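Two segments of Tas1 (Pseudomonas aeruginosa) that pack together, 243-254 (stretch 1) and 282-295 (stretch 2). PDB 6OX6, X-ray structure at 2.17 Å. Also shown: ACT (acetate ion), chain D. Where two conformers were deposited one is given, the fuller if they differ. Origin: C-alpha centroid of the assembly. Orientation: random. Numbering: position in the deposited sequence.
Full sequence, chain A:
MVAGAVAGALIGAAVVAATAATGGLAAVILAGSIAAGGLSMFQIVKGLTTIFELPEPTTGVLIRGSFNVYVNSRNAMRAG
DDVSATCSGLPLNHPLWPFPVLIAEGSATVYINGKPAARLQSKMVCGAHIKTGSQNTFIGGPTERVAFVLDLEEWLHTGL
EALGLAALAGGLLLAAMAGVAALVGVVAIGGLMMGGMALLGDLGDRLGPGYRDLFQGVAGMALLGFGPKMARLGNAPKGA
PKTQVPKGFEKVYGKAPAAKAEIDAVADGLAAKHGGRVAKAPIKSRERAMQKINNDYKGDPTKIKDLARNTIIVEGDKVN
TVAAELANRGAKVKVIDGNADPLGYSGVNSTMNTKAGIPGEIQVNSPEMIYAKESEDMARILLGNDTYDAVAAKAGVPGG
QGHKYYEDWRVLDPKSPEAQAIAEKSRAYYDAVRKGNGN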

ATOM      1  N   THR A 243       8.106 -24.312   2.787  1.00 91.98           N
ATOM      2  CA  THR A 243       7.980 -23.011   2.134  1.00 90.74           C
ATOM      3  C   THR A 243       8.885 -22.884   0.896  1.00 88.24           C
ATOM      4  O   THR A 243      10.104 -22.970   0.996  1.00 87.88           O
ATOM      5  CB  THR A 243       8.300 -21.874   3.113  1.00 89.98           C
ATOM      6  OG1 THR A 243       8.460 -20.651   2.384  1.00 89.15           O
ATOM      7  CG2 THR A 243       9.572 -22.189   3.906  1.00 90.67           C
ATOM      8  N   GLN A 244       8.275 -22.743  -0.273  1.00 87.08           N
ATOM      9  CA  GLN A 244       9.031 -22.724  -1.524  1.00 86.02           C
ATOM     10  C   GLN A 244       9.776 -21.457  -1.941  1.00 80.56           C
ATOM     11  O   GLN A 244       9.168 -20.414  -2.184  1.00 82.27           O
ATOM     12  CB  GLN A 244       8.128 -23.176  -2.678  1.00 94.81           C
ATOM     13  CG  GLN A 244       7.420 -24.499  -2.431  1.00104.73           C
ATOM     14  CD  GLN A 244       8.266 -25.694  -2.823  1.00112.11           C
ATOM     15  OE1 GLN A 244       9.169 -25.586  -3.653  1.00112.34           O
ATOM     16  NE2 GLN A 244       7.976 -26.845  -2.227  1.00115.98           N
ATOM     17  N   VAL A 245      11.101 -21.564  -2.022  1.00 74.51           N
ATOM     18  CA  VAL A 245      11.928 -20.456  -2.518  1.00 70.80           C
ATOM     19  C   VAL A 245      11.458 -20.090  -3.923  1.00 70.35           C
ATOM     20  O   VAL A 245      11.216 -20.997  -4.741  1.00 71.86           O
ATOM     21  CB  VAL A 245      13.411 -20.856  -2.518  1.00 67.85           C
ATOM     22  CG1 VAL A 245      14.286 -19.700  -2.940  1.00 52.21           C
ATOM     23  CG2 VAL A 245      13.843 -21.379  -1.139  1.00 66.40           C
ATOM     24  N   PRO A 246      11.250 -18.817  -4.246  1.00 67.97           N
ATOM     25  CA  PRO A 246      10.817 -18.478  -5.605  1.00 64.45           C
ATOM     26  C   PRO A 246      11.995 -18.513  -6.566  1.00 60.38           C
ATOM     27  O   PRO A 246      13.146 -18.295  -6.189  1.00 59.74           O
ATOM     28  CB  PRO A 246      10.246 -17.059  -5.468  1.00 61.88           C
ATOM     29  CG  PRO A 246      10.039 -16.848  -3.978  1.00 60.37           C
ATOM     30  CD  PRO A 246      11.137 -17.661  -3.336  1.00 63.74           C
ATOM     31  N   LYS A 247      11.687 -18.820  -7.824  1.00 60.03           N
ATOM     32  CA  LYS A 247      12.725 -18.884  -8.844  1.00 61.16           C
ATOM     33  C   LYS A 247      13.359 -17.513  -9.027  1.00 58.71           C
ATOM     34  O   LYS A 247      12.660 -16.506  -9.167  1.00 61.29           O
ATOM     35  CB  LYS A 247      12.143 -19.379 -10.168  1.00 68.07           C
ATOM     36  CG  LYS A 247      11.630 -20.813 -10.136  1.00 74.73           C
ATOM     37  CD  LYS A 247      12.577 -21.791 -10.859  1.00 80.37           C
ATOM     38  CE  LYS A 247      13.190 -21.211 -12.148  1.00 82.50           C
ATOM     39  NZ  LYS A 247      13.871 -22.265 -12.987  1.00 82.47           N
ATOM     40  N   GLY A 248      14.683 -17.469  -9.025  1.00 53.53           N
ATOM     41  CA  GLY A 248      15.373 -16.205  -9.134  1.00 52.98           C
ATOM     42  C   GLY A 248      15.330 -15.355  -7.888  1.00 52.01           C
ATOM     43  O   GLY A 248      15.750 -14.193  -7.936  1.00 50.97           O
ATOM     44  N   PHE A 249      14.883 -15.913  -6.760  1.00 52.65           N
ATOM     45  CA  PHE A 249      14.693 -15.109  -5.556  1.00 51.82           C
ATOM     46  C   PHE A 249      15.985 -14.465  -5.092  1.00 52.70           C
ATOM     47  O   PHE A 249      16.025 -13.260  -4.825  1.00 48.82           O
ATOM     48  CB  PHE A 249      14.117 -15.949  -4.423  1.00 55.51           C
ATOM     49  CG  PHE A 249      14.035 -15.199  -3.127  1.00 58.68           C
ATOM     50  CD1 PHE A 249      12.936 -14.402  -2.854  1.00 55.89           C
ATOM     51  CD2 PHE A 249      15.056 -15.269  -2.194  1.00 61.13           C
ATOM     52  CE1 PHE A 249      12.855 -13.691  -1.677  1.00 56.27           C
ATOM     53  CE2 PHE A 249      14.975 -14.560  -1.003  1.00 62.33           C
ATOM     54  CZ  PHE A 249      13.867 -13.772  -0.746  1.00 59.25           C
ATOM     55  N   GLU A 250      17.057 -15.263  -4.971  1.00 57.57           N
ATOM     56  CA  GLU A 250      18.297 -14.736  -4.408  0.50 55.62           C
ATOM     57  C   GLU A 250      18.929 -13.700  -5.318  1.00 55.35           C
ATOM     58  O   GLU A 250      19.546 -12.745  -4.833  1.00 54.15           O
ATOM     59  CB  GLU A 250      19.287 -15.866  -4.132  0.50 56.45           C
ATOM     60  CG  GLU A 250      20.499 -15.445  -3.296  0.50 55.75           C
ATOM     61  CD  GLU A 250      20.112 -14.802  -1.977  0.50 53.13           C
ATOM     62  OE1 GLU A 250      19.248 -15.366  -1.276  0.50 50.88           O
ATOM     63  OE2 GLU A 250      20.680 -13.741  -1.637  0.50 50.64           O
ATOM     64  N   LYS A 251      18.788 -13.859  -6.633  1.00 57.66           N
ATOM     65  CA  LYS A 251      19.291 -12.836  -7.537  1.00 58.89           C
ATOM     66  C   LYS A 251      18.617 -11.491  -7.270  1.00 58.94           C
ATOM     67  O   LYS A 251      19.284 -10.453  -7.232  1.00 58.70           O
ATOM     68  CB  LYS A 251      19.091 -13.269  -8.993  1.00 65.90           C
ATOM     69  CG  LYS A 251      19.557 -12.221  -9.989  1.00 70.47           C
ATOM     70  CD  LYS A 251      18.997 -12.410 -11.394  1.00 73.99           C
ATOM     71  CE  LYS A 251      20.012 -11.940 -12.438  1.00 75.85           C
ATOM     72  NZ  LYS A 251      19.675 -12.394 -13.821  1.00 77.32           N
ATOM     73  N   VAL A 252      17.300 -11.484  -7.063  1.00 58.22           N
ATOM     74  CA  VAL A 252      16.633 -10.223  -6.752  1.00 48.10           C
ATOM     75  C   VAL A 252      17.025  -9.740  -5.362  1.00 52.58           C
ATOM     76  O   VAL A 252      17.374  -8.567  -5.172  1.00 53.63           O
ATOM     77  CB  VAL A 252      15.107 -10.362  -6.887  1.00 52.99           C
ATOM     78  CG1 VAL A 252      14.431  -9.145  -6.267  1.00 50.59           C
ATOM     79  CG2 VAL A 252      14.708 -10.488  -8.351  1.00 48.22           C
ATOM     80  N   TYR A 253      17.001 -10.642  -4.373  1.00 50.50           N
ATOM     81  CA  TYR A 253      17.242 -10.245  -2.985  1.00 51.06           C
ATOM     82  C   TYR A 253      18.584  -9.539  -2.800  1.00 52.65           C
ATOM     83  O   TYR A 253      18.688  -8.628  -1.966  1.00 50.61           O
ATOM     84  CB  TYR A 253      17.160 -11.467  -2.073  1.00 50.36           C
ATOM     85  CG  TYR A 253      16.897 -11.152  -0.606  1.00 53.14           C
ATOM     86  CD1 TYR A 253      17.950 -11.044   0.293  1.00 52.08           C
ATOM     87  CD2 TYR A 253      15.590 -10.975  -0.120  1.00 53.04           C
ATOM     88  CE1 TYR A 253      17.730 -10.765   1.632  1.00 52.36           C
ATOM     89  CE2 TYR A 253      15.356 -10.695   1.218  1.00 53.76           C
ATOM     90  CZ  TYR A 253      16.438 -10.594   2.096  1.00 55.81           C
ATOM     91  OH  TYR A 253      16.235 -10.319   3.437  1.00 54.69           O
ATOM     92  N   GLY A 254      19.608  -9.910  -3.587  1.00 53.97           N
ATOM     93  CA  GLY A 254      20.936  -9.352  -3.391  1.00 50.91           C
ATOM     94  C   GLY A 254      21.089  -7.914  -3.844  1.00 55.20           C
ATOM     95  O   GLY A 254      22.055  -7.244  -3.448  1.00 49.12           O
TER
HETATM   96  C   ACT D 502       8.435  -6.287   7.011  1.00 53.88           C
HETATM   97  O   ACT D 502       7.662  -7.085   6.403  1.00 54.78           O
HETATM   98  OXT ACT D 502       8.305  -5.049   7.158  1.00 53.70           O
HETATM   99  CH3 ACT D 502       9.726  -6.941   7.661  1.00 52.83           C
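Stretch 2 282-295: PIKSRERAMQKINN

Stretch 2 (282-295) lies across stretch 1 (243-254) of Tas1, burying 703 Å² counted over both sides. Stretch 1 begins as an extended segment, makes a type II turn from Pro246 to Phe249 and enters a short helix at Phe249, with Gly248 at the N-cap. Stretch 2 is extended from Pro282 to Ser285 and helical from Arg286 to the end of the stretch, the helix continuing beyond it, with Ser285 at the N-cap, where its OG accepts a weak bond from Arg288 N (3.4 Å). The N-to-C directions of the two helices differ by 117°, and their axes come no closer than 11.8 Å, so large side chains fill the space between them. The overall course is reversed: Thr243 lies by Gln291 (CA to CA 7.9 Å), Val245 by Met290 (6.5 Å) and Tyr253 by Arg286 (8.3 Å).

Thr243 points toward the helix of stretch 2, and its OG1 donates a hydrogen bond to Glu287 OE1 (3.2 Å). Gln244 contributes its backbone: Asn294 ND2 donates to Gln244 O at 2.9 Å with a nearly straight N-H...O angle of 161°, tying the extended segment to the helix. The CA-to-CB bond of Val245 points away overall, yet CG2 still meets Met290 CE at 3.7 Å. Pro246 is buried, its CD 3.7 Å from Met290 CG and its CG 3.7 Å from Ile293 CG2. Within the turn, Lys247 and Gly248 make no contact with stretch 2; the positive phi of Gly248 (74°) favours glycine.

Phe249 (chi1 t) is the knob of the interface, set among Arg286, Ala289, Met290 and Ile293. Met290, a selenomethionine, covers one ring face, with CG 3.5 Å and SE 4.4 Å from the centroid of the Phe249 ring. Near the ring plane, Ile293 CD1 approaches Phe249 CD1 (3.5 Å) and Ala289 CB approaches Phe249 CE1 (4.1 Å).

Next in the helix, Glu250 OE1 forms a salt bridge with Arg286 NH2; the modelled 2.2 Å is unusually short, and Glu250 was deposited in two conformers. Lys251 faces out of reach of stretch 2. One turn on from Phe249, Tyr253, with the largest covered area of any residue here, reaches the N-terminal end of stretch 2: its OH donates to Lys284 O (2.6 Å), an acceptor in the extended segment before the helix, while Tyr253 CZ packs on Ile283 CG2 (3.6 Å) and Tyr253 CE2 on Ala289 CB (4.1 Å). Arg286 lies over the Tyr253 ring, CZ 4.8 Å from the ring centroid, a cation-pi contact that leaves its guanidinium edge to Glu250. Gly254 makes no contact with stretch 2.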

ATOM      1  N   PRO A 282      15.385  -1.732   7.736  1.00 56.34           N
ATOM      2  CA  PRO A 282      16.228  -2.759   7.114  1.00 55.90           C
ATOM      3  C   PRO A 282      15.505  -3.418   5.943  1.00 53.64           C
ATOM      4  O   PRO A 282      14.307  -3.223   5.710  1.00 47.91           O
ATOM      5  CB  PRO A 282      16.476  -3.756   8.248  1.00 53.77           C
ATOM      6  CG  PRO A 282      15.251  -3.626   9.113  1.00 54.15           C
ATOM      7  CD  PRO A 282      14.864  -2.168   9.047  1.00 55.24           C
ATOM      8  N   ILE A 283      16.273  -4.219   5.206  1.00 49.85           N
ATOM      9  CA  ILE A 283      15.746  -4.990   4.088  1.00 60.42           C
ATOM     10  C   ILE A 283      14.679  -5.950   4.596  1.00 52.03           C
ATOM     11  O   ILE A 283      14.778  -6.473   5.711  1.00 49.83           O
ATOM     12  CB  ILE A 283      16.919  -5.713   3.396  1.00 64.29           C
ATOM     13  CG1 ILE A 283      17.470  -4.866   2.255  1.00 67.96           C
ATOM     14  CG2 ILE A 283      16.552  -7.092   2.897  1.00 64.96           C
ATOM     15  CD1 ILE A 283      18.143  -3.595   2.713  1.00 70.04           C
ATOM     16  N   LYS A 284      13.628  -6.161   3.801  1.00 48.41           N
ATOM     17  CA  LYS A 284      12.581  -7.093   4.210  1.00 52.32           C
ATOM     18  C   LYS A 284      13.198  -8.441   4.560  1.00 58.34           C
ATOM     19  O   LYS A 284      14.092  -8.923   3.865  1.00 47.55           O
ATOM     20  CB  LYS A 284      11.545  -7.266   3.098  1.00 50.02           C
ATOM     21  CG  LYS A 284      10.306  -8.041   3.526  1.00 51.08           C
ATOM     22  CD  LYS A 284       9.177  -7.936   2.504  1.00 52.05           C
ATOM     23  CE  LYS A 284       7.949  -7.277   3.135  1.00 58.51           C
ATOM     24  NZ  LYS A 284       8.245  -5.920   3.705  1.00 63.00           N
ATOM     25  N   SER A 285      12.729  -9.050   5.649  1.00 47.47           N
ATOM     26  CA  SER A 285      13.294 -10.332   6.054  1.00 52.66           C
ATOM     27  C   SER A 285      13.018 -11.389   4.999  1.00 51.27           C
ATOM     28  O   SER A 285      12.008 -11.336   4.283  1.00 46.71           O
ATOM     29  CB  SER A 285      12.723 -10.793   7.400  1.00 56.35           C
ATOM     30  OG  SER A 285      11.585 -11.642   7.223  1.00 55.37           O
ATOM     31  N   ARG A 286      13.918 -12.376   4.944  1.00 50.57           N
ATOM     32  CA  ARG A 286      13.900 -13.396   3.903  1.00 50.38           C
ATOM     33  C   ARG A 286      12.564 -14.136   3.849  1.00 49.17           C
ATOM     34  O   ARG A 286      11.922 -14.195   2.794  1.00 47.54           O
ATOM     35  CB  ARG A 286      15.055 -14.383   4.122  1.00 53.07           C
ATOM     36  CG  ARG A 286      15.125 -15.529   3.089  1.00 56.78           C
ATOM     37  CD  ARG A 286      16.482 -16.305   3.137  1.00 64.48           C
ATOM     38  NE  ARG A 286      17.297 -15.990   1.969  1.00 64.93           N
ATOM     39  CZ  ARG A 286      18.351 -15.180   2.001  1.00 64.11           C
ATOM     40  NH1 ARG A 286      18.716 -14.630   3.156  1.00 67.34           N
ATOM     41  NH2 ARG A 286      19.037 -14.919   0.894  1.00 60.61           N
ATOM     42  N   GLU A 287      12.142 -14.728   4.975  1.00 50.19           N
ATOM     43  CA  GLU A 287      10.920 -15.533   4.977  1.00 53.37           C
ATOM     44  C   GLU A 287       9.717 -14.705   4.569  1.00 51.01           C
ATOM     45  O   GLU A 287       8.842 -15.179   3.830  1.00 53.06           O
ATOM     46  CB  GLU A 287      10.669 -16.148   6.357  1.00 55.46           C
ATOM     47  CG  GLU A 287       9.504 -17.160   6.415  1.00 61.47           C
ATOM     48  CD  GLU A 287       9.786 -18.481   5.673  1.00 72.55           C
ATOM     49  OE1 GLU A 287       8.815 -19.083   5.146  1.00 76.38           O
ATOM     50  OE2 GLU A 287      10.965 -18.923   5.632  1.00 75.61           O
ATOM     51  N   ARG A 288       9.634 -13.478   5.066  1.00 46.34           N
ATOM     52  CA  ARG A 288       8.467 -12.665   4.759  1.00 45.28           C
ATOM     53  C   ARG A 288       8.497 -12.230   3.303  1.00 46.45           C
ATOM     54  O   ARG A 288       7.463 -12.240   2.626  1.00 43.77           O
ATOM     55  CB  ARG A 288       8.415 -11.468   5.703  1.00 44.46           C
ATOM     56  CG  ARG A 288       7.998 -11.865   7.132  1.00 47.94           C
ATOM     57  CD  ARG A 288       8.092 -10.690   8.086  1.00 54.88           C
ATOM     58  NE  ARG A 288       7.309  -9.559   7.600  1.00 63.16           N
ATOM     59  CZ  ARG A 288       6.069  -9.269   7.975  1.00 66.06           C
ATOM     60  NH1 ARG A 288       5.443 -10.020   8.871  1.00 67.46           N
ATOM     61  NH2 ARG A 288       5.458  -8.218   7.450  1.00 65.69           N
ATOM     62  N   ALA A 289       9.685 -11.879   2.807  1.00 43.26           N
ATOM     63  CA  ALA A 289       9.842 -11.528   1.405  1.00 45.61           C
ATOM     64  C   ALA A 289       9.379 -12.675   0.522  1.00 47.14           C
ATOM     65  O   ALA A 289       8.616 -12.472  -0.423  1.00 44.95           O
ATOM     66  CB  ALA A 289      11.299 -11.176   1.117  1.00 48.27           C
HETATM   67  N   MSE A 290       9.798 -13.895   0.848  1.00 43.54           N
HETATM   68  CA  MSE A 290       9.384 -15.049   0.073  1.00 47.92           C
HETATM   69  C   MSE A 290       7.907 -15.340   0.144  1.00 46.57           C
HETATM   70  O   MSE A 290       7.297 -15.652  -0.881  1.00 46.02           O
HETATM   71  CB  MSE A 290      10.168 -16.316   0.481  1.00 45.95           C
HETATM   72  CG  MSE A 290      11.617 -16.306   0.024  1.00 48.61           C
HETATM   73 SE   MSE A 290      12.743 -17.543   0.986  0.45 52.42          SE
HETATM   74  CE  MSE A 290      11.674 -19.143   0.768  1.00 50.60           C
ATOM     75  N   GLN A 291       7.329 -15.204   1.333  1.00 42.57           N
ATOM     76  CA  GLN A 291       5.904 -15.434   1.522  1.00 45.06           C
ATOM     77  C   GLN A 291       5.099 -14.405   0.734  1.00 40.94           C
ATOM     78  O   GLN A 291       4.075 -14.733   0.136  1.00 39.14           O
ATOM     79  CB  GLN A 291       5.540 -15.365   3.006  1.00 53.41           C
ATOM     80  CG  GLN A 291       5.773 -16.662   3.763  1.00 69.90           C
ATOM     81  CD  GLN A 291       5.096 -17.849   3.106  1.00 80.62           C
ATOM     82  OE1 GLN A 291       5.132 -18.001   1.885  1.00 83.98           O
ATOM     83  NE2 GLN A 291       4.473 -18.697   3.916  1.00 83.02           N
ATOM     84  N   LYS A 292       5.567 -13.159   0.737  1.00 39.23           N
ATOM     85  CA  LYS A 292       4.881 -12.087   0.006  1.00 37.97           C
ATOM     86  C   LYS A 292       5.008 -12.273  -1.505  1.00 37.22           C
ATOM     87  O   LYS A 292       4.038 -12.067  -2.252  1.00 38.99           O
ATOM     88  CB  LYS A 292       5.434 -10.732   0.439  1.00 39.51           C
ATOM     89  CG  LYS A 292       4.758  -9.545  -0.208  1.00 40.59           C
ATOM     90  CD  LYS A 292       5.171  -8.260   0.483  1.00 46.43           C
ATOM     91  CE  LYS A 292       4.286  -7.089   0.074  1.00 49.50           C
ATOM     92  NZ  LYS A 292       4.640  -5.876   0.861  1.00 52.19           N
ATOM     93  N   ILE A 293       6.189 -12.672  -1.982  1.00 38.12           N
ATOM     94  CA  ILE A 293       6.344 -12.983  -3.406  1.00 38.58           C
ATOM     95  C   ILE A 293       5.411 -14.108  -3.818  1.00 38.14           C
ATOM     96  O   ILE A 293       4.770 -14.047  -4.876  1.00 37.56           O
ATOM     97  CB  ILE A 293       7.802 -13.351  -3.720  1.00 39.44           C
ATOM     98  CG1 ILE A 293       8.657 -12.085  -3.694  1.00 43.87           C
ATOM     99  CG2 ILE A 293       7.878 -14.113  -5.075  1.00 39.89           C
ATOM    100  CD1 ILE A 293      10.174 -12.369  -3.493  1.00 41.06           C
ATOM    101  N   ASN A 294       5.355 -15.177  -3.012  1.00 39.10           N
ATOM    102  CA  ASN A 294       4.522 -16.322  -3.359  1.00 39.43           C
ATOM    103  C   ASN A 294       3.028 -15.999  -3.289  1.00 49.26           C
ATOM    104  O   ASN A 294       2.255 -16.487  -4.124  1.00 45.63           O
ATOM    105  CB  ASN A 294       4.844 -17.508  -2.447  1.00 40.95           C
ATOM    106  CG  ASN A 294       6.245 -18.078  -2.693  1.00 42.42           C
ATOM    107  OD1 ASN A 294       6.798 -17.947  -3.781  1.00 45.41           O
ATOM    108  ND2 ASN A 294       6.812 -18.723  -1.670  1.00 43.88           N
ATOM    109  N   ASN A 295       2.594 -15.208  -2.294  1.00 37.75           N
ATOM    110  CA  ASN A 295       1.171 -14.947  -2.092  1.00 41.47           C
ATOM    111  C   ASN A 295       0.652 -13.779  -2.923  1.00 41.98           C
ATOM    112  O   ASN A 295      -0.345 -13.920  -3.637  1.00 40.81           O
ATOM    113  CB  ASN A 295       0.874 -14.666  -0.621  1.00 43.19           C
ATOM    114  CG  ASN A 295       0.970 -15.905   0.225  1.00 51.97           C
ATOM    115  OD1 ASN A 295       0.556 -16.994  -0.190  1.00 54.07           O
ATOM    116  ND2 ASN A 295       1.551 -15.761   1.407  1.00 53.39           N
TER